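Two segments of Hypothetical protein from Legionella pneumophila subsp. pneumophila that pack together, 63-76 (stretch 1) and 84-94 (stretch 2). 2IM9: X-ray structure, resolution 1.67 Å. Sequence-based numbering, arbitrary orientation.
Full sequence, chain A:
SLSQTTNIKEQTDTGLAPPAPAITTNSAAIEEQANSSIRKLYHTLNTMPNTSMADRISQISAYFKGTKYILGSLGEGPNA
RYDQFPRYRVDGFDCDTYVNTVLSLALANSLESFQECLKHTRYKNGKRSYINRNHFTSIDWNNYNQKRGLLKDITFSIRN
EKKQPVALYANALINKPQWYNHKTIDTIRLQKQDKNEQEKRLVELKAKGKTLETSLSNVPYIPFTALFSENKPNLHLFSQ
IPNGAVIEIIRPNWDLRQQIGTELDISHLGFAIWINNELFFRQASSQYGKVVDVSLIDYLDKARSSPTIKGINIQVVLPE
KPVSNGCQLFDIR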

# COMPACT_ATOMS: atom_id res chain seq x y z
N TYR A 63 2.21 15.26 -7.20
CA TYR A 63 3.50 15.50 -7.85
C TYR A 63 3.92 14.31 -8.70
O TYR A 63 4.62 14.47 -9.72
CB TYR A 63 4.55 15.81 -6.78
CG TYR A 63 5.96 15.97 -7.31
CD1 TYR A 63 6.34 17.13 -7.99
CD2 TYR A 63 6.91 14.98 -7.10
CE1 TYR A 63 7.65 17.29 -8.47
CE2 TYR A 63 8.22 15.11 -7.57
CZ TYR A 63 8.58 16.27 -8.25
OH TYR A 63 9.87 16.38 -8.71
N PHE A 64 3.50 13.11 -8.30
CA PHE A 64 3.86 11.88 -9.02
C PHE A 64 2.81 11.39 -10.01
O PHE A 64 2.97 10.33 -10.58
CB PHE A 64 4.18 10.75 -8.03
CG PHE A 64 5.40 11.02 -7.19
CD1 PHE A 64 6.68 10.98 -7.76
CD2 PHE A 64 5.28 11.33 -5.85
CE1 PHE A 64 7.81 11.24 -6.99
CE2 PHE A 64 6.41 11.60 -5.07
CZ PHE A 64 7.67 11.55 -5.63
N LYS A 65 1.71 12.13 -10.19
CA LYS A 65 0.73 11.73 -11.21
C LYS A 65 1.41 11.60 -12.57
O LYS A 65 2.27 12.43 -12.93
CB LYS A 65 -0.45 12.71 -11.30
CG LYS A 65 -1.49 12.54 -10.21
CD LYS A 65 -2.48 13.70 -10.20
CE LYS A 65 -3.41 13.64 -11.39
NZ LYS A 65 -4.43 14.73 -11.26
N GLY A 66 1.03 10.57 -13.32
CA GLY A 66 1.60 10.30 -14.64
C GLY A 66 2.86 9.46 -14.66
O GLY A 66 3.30 9.04 -15.73
N THR A 67 3.44 9.19 -13.49
CA THR A 67 4.58 8.28 -13.37
C THR A 67 4.16 6.85 -13.69
O THR A 67 3.10 6.38 -13.25
CB THR A 67 5.20 8.34 -11.95
OG1 THR A 67 5.60 9.69 -11.68
CG2 THR A 67 6.42 7.44 -11.84
N LYS A 68 5.00 6.13 -14.44
CA LYS A 68 4.62 4.83 -14.96
C LYS A 68 4.44 3.79 -13.87
O LYS A 68 5.05 3.89 -12.80
CB LYS A 68 5.62 4.34 -16.00
CG LYS A 68 6.90 3.80 -15.42
CD LYS A 68 7.85 3.37 -16.53
CE LYS A 68 9.28 3.38 -16.02
NZ LYS A 68 10.17 2.67 -16.97
N TYR A 69 3.63 2.78 -14.18
CA TYR A 69 3.42 1.65 -13.32
C TYR A 69 4.55 0.65 -13.52
O TYR A 69 4.88 0.31 -14.66
CB TYR A 69 2.07 0.99 -13.67
CG TYR A 69 1.73 -0.18 -12.80
CD1 TYR A 69 1.11 0.02 -11.56
CD2 TYR A 69 2.02 -1.49 -13.19
CE1 TYR A 69 0.79 -1.05 -10.74
CE2 TYR A 69 1.70 -2.58 -12.37
CZ TYR A 69 1.09 -2.34 -11.14
OH TYR A 69 0.76 -3.41 -10.34
N ILE A 70 5.17 0.22 -12.42
CA ILE A 70 6.09 -0.91 -12.46
C ILE A 70 5.68 -1.92 -11.40
O ILE A 70 5.70 -1.60 -10.21
CB ILE A 70 7.57 -0.51 -12.22
CG1 ILE A 70 8.00 0.56 -13.23
CG2 ILE A 70 8.47 -1.74 -12.28
CD1 ILE A 70 9.36 1.18 -12.95
N LEU A 71 5.30 -3.12 -11.82
CA LEU A 71 4.94 -4.15 -10.87
C LEU A 71 6.13 -4.50 -9.97
O LEU A 71 7.22 -4.73 -10.48
CB LEU A 71 4.50 -5.41 -11.61
CG LEU A 71 4.05 -6.56 -10.72
CD1 LEU A 71 2.85 -6.16 -9.88
CD2 LEU A 71 3.76 -7.79 -11.58
N GLY A 72 5.92 -4.50 -8.66
CA GLY A 72 7.00 -4.86 -7.72
C GLY A 72 8.16 -3.87 -7.82
O GLY A 72 9.30 -4.25 -8.05
N SER A 73 7.84 -2.59 -7.67
CA SER A 73 8.79 -1.50 -7.96
C SER A 73 10.05 -1.49 -7.09
O SER A 73 11.10 -1.02 -7.53
CB SER A 73 8.09 -0.15 -7.80
OG SER A 73 7.37 0.19 -8.99
N LEU A 74 9.91 -1.96 -5.85
CA LEU A 74 10.99 -1.83 -4.85
C LEU A 74 11.45 -3.18 -4.33
O LEU A 74 10.68 -4.15 -4.30
CB LEU A 74 10.50 -0.98 -3.65
CG LEU A 74 10.06 0.45 -4.01
CD1 LEU A 74 9.70 1.27 -2.75
CD2 LEU A 74 11.17 1.14 -4.78
N GLY A 75 12.70 -3.21 -3.89
CA GLY A 75 13.26 -4.37 -3.21
C GLY A 75 14.05 -3.96 -1.98
O GLY A 75 13.71 -2.98 -1.29
N GLU A 76 15.10 -4.72 -1.67
CA GLU A 76 15.93 -4.44 -0.50
C GLU A 76 17.20 -3.66 -0.88
O GLU A 76 17.99 -3.31 0.00
CB GLU A 76 16.28 -5.73 0.24
CG GLU A 76 15.20 -6.18 1.23
CD GLU A 76 13.89 -6.55 0.54
OE1 GLU A 76 13.87 -7.55 -0.22
OE2 GLU A 76 12.90 -5.81 0.73
N GLN A 84 17.10 -7.34 -5.30
CA GLN A 84 18.04 -6.21 -5.47
C GLN A 84 17.43 -5.04 -6.24
O GLN A 84 18.16 -4.16 -6.75
CB GLN A 84 19.33 -6.71 -6.14
CG GLN A 84 20.03 -7.84 -5.33
CD GLN A 84 21.35 -8.30 -5.96
OE1 GLN A 84 21.58 -8.14 -7.16
NE2 GLN A 84 22.22 -8.87 -5.13
N PHE A 85 16.10 -5.01 -6.32
CA PHE A 85 15.43 -3.80 -6.80
C PHE A 85 15.66 -2.65 -5.79
O PHE A 85 15.98 -2.90 -4.61
CB PHE A 85 13.94 -4.07 -7.01
CG PHE A 85 13.57 -4.41 -8.43
CD1 PHE A 85 14.27 -5.41 -9.13
CD2 PHE A 85 12.56 -3.72 -9.08
CE1 PHE A 85 13.95 -5.72 -10.45
CE2 PHE A 85 12.22 -4.03 -10.41
CZ PHE A 85 12.92 -5.05 -11.09
N PRO A 86 15.51 -1.40 -6.26
CA PRO A 86 15.89 -0.25 -5.43
C PRO A 86 15.03 -0.14 -4.17
O PRO A 86 13.89 -0.60 -4.14
CB PRO A 86 15.62 0.97 -6.32
CG PRO A 86 14.89 0.47 -7.52
CD PRO A 86 14.99 -1.02 -7.59
N ARG A 87 15.59 0.50 -3.15
CA ARG A 87 14.86 0.73 -1.90
C ARG A 87 13.79 1.80 -2.01
O ARG A 87 12.80 1.80 -1.24
CB ARG A 87 15.88 1.10 -0.82
CG ARG A 87 16.67 -0.14 -0.42
CD ARG A 87 17.91 0.22 0.36
NE ARG A 87 18.89 0.86 -0.50
CZ ARG A 87 20.08 1.25 -0.08
NH1 ARG A 87 20.40 1.05 1.21
NH2 ARG A 87 20.93 1.81 -0.93
N TYR A 88 13.99 2.73 -2.94
CA TYR A 88 13.02 3.78 -3.28
C TYR A 88 13.37 4.32 -4.67
O TYR A 88 14.50 4.16 -5.15
CB TYR A 88 13.02 4.93 -2.26
CG TYR A 88 14.42 5.44 -1.97
CD1 TYR A 88 14.98 6.48 -2.73
CD2 TYR A 88 15.19 4.86 -0.95
CE1 TYR A 88 16.28 6.94 -2.48
CE2 TYR A 88 16.47 5.31 -0.68
CZ TYR A 88 17.02 6.35 -1.45
OH TYR A 88 18.29 6.78 -1.18
N ARG A 89 12.39 4.92 -5.33
CA ARG A 89 12.58 5.43 -6.68
C ARG A 89 11.50 6.44 -7.02
O ARG A 89 10.45 6.48 -6.37
CB ARG A 89 12.57 4.28 -7.70
CG ARG A 89 11.22 3.58 -7.82
CD ARG A 89 11.36 2.21 -8.44
NE ARG A 89 11.92 2.26 -9.81
CZ ARG A 89 12.22 1.19 -10.55
NH1 ARG A 89 12.06 -0.03 -10.07
NH2 ARG A 89 12.73 1.35 -11.78
N VAL A 90 11.75 7.24 -8.06
CA VAL A 90 10.74 8.23 -8.49
C VAL A 90 10.30 8.03 -9.93
O VAL A 90 9.54 8.86 -10.46
CB VAL A 90 11.24 9.67 -8.30
CG1 VAL A 90 11.41 9.98 -6.80
CG2 VAL A 90 12.56 9.88 -9.06
N ASP A 91 10.78 6.97 -10.57
CA ASP A 91 10.54 6.73 -12.00
C ASP A 91 9.43 5.70 -12.25
O ASP A 91 9.07 5.44 -13.40
CB ASP A 91 11.84 6.26 -12.67
CG ASP A 91 12.29 4.89 -12.18
OD1 ASP A 91 12.19 4.65 -10.96
OD2 ASP A 91 12.72 4.05 -12.99
N GLY A 92 8.89 5.11 -11.19
CA GLY A 92 7.86 4.07 -11.35
C GLY A 92 7.32 3.66 -10.00
O GLY A 92 8.03 3.79 -9.00
N PHE A 93 6.08 3.19 -9.97
CA PHE A 93 5.40 2.74 -8.76
C PHE A 93 4.48 1.57 -9.02
O PHE A 93 3.95 1.44 -10.12
CB PHE A 93 4.51 3.86 -8.21
CG PHE A 93 5.26 5.08 -7.76
CD1 PHE A 93 5.92 5.09 -6.54
CD2 PHE A 93 5.30 6.22 -8.57
CE1 PHE A 93 6.63 6.23 -6.12
CE2 PHE A 93 5.99 7.35 -8.17
CZ PHE A 93 6.65 7.36 -6.92
N ASP A 94 4.25 0.75 -7.99
CA ASP A 94 3.07 -0.11 -7.99
C ASP A 94 2.10 0.42 -6.93
O ASP A 94 2.37 1.46 -6.32
CB ASP A 94 3.42 -1.58 -7.83
CG ASP A 94 4.05 -1.90 -6.50
OD1 ASP A 94 3.56 -1.42 -5.46
OD2 ASP A 94 5.02 -2.70 -6.50
O HOH W 1 8.09 10.76 -11.66
O HOH W 2 7.50 7.58 -15.34
O HOH W 3 12.35 2.66 -15.41

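The most distinctive element of the contact is Arg-89, which reaches across to a backbone carbonyl while remaining paired with an acid of its own stretch. Its NH1 donates to Ser-73 O at 2.9 Å, near the plane of the guanidinium, whereas NE bonds Asp-91 OD1 at 2.7 Å in a salt bridge and NH2 bonds Asp-91 OD2 at 3.0 Å. Asp-91 thus neutralises the arginine and fixes its plane. Over one face of the guanidinium lies the CD1 methyl of Ile-70, 3.6 Å from Arg-89 NH2, so the charged group also offers a flat surface for apolar packing.

Neither stretch forms a regular helix or strand, yet their backbones meet in a single beta bridge between Tyr-69 and Phe-93. Phe-93 N donates to Lys-68 O (3.1 Å) and Ile-70 N donates to Phe-93 O (2.9 Å). The same carbonyls receive CA-H...O contacts, from Gly-92 CA to Lys-68 O (3.2 Å) and from Tyr-69 CA to Phe-93 O (3.3 Å). Glycine suits position 92 because a CB there would lie 2.1 Å from Ile-70 CD1. A second backbone link joins Gly-75 N to Pro-86 O at 2.9 Å; here too a side chain is excluded, since a CB on Gly-75 would fall 2.9 Å from Phe-85 N.

Between these links, Asp-94 turns its carboxylate to the backbone of stretch 1: OD2 accepts from Ser-73 N at 3.1 Å, while the same side chain caps the helix that begins just beyond. The Ser-73 hydroxyl is directed back into its own stretch, with OG donating to Ile-70 O at 2.7 Å, which satisfies this buried polar group locally.

The apolar packing is led by Phe-93, whose CA-to-CB bond points away but whose ring returns to stretch 1. Its edge meets the face of Phe-64, with ring centroids 5.2 Å apart and planes at 73°. Val-90 adds a methyl to this cluster, CG1 lying 3.8 Å from Phe-64 CE1, and Thr-67 CG2 packs 3.7 Å from Phe-93 CD2. Thr-67 serves two roles: as its methyl packs, its OG1 bonds Phe-64 O (2.9 Å) across a type II turn. Farther along, the buried Leu-74 places CD2 3.8 Å from Arg-89 CD, against the aliphatic part of the arginine.

Water completes the join at its more open side. One molecule donates to both Thr-67 OG1 and Val-90 O, and another links Lys-68 NZ to Asp-91 OD2. Altogether 1008 Å² is buried, summed over both stretches.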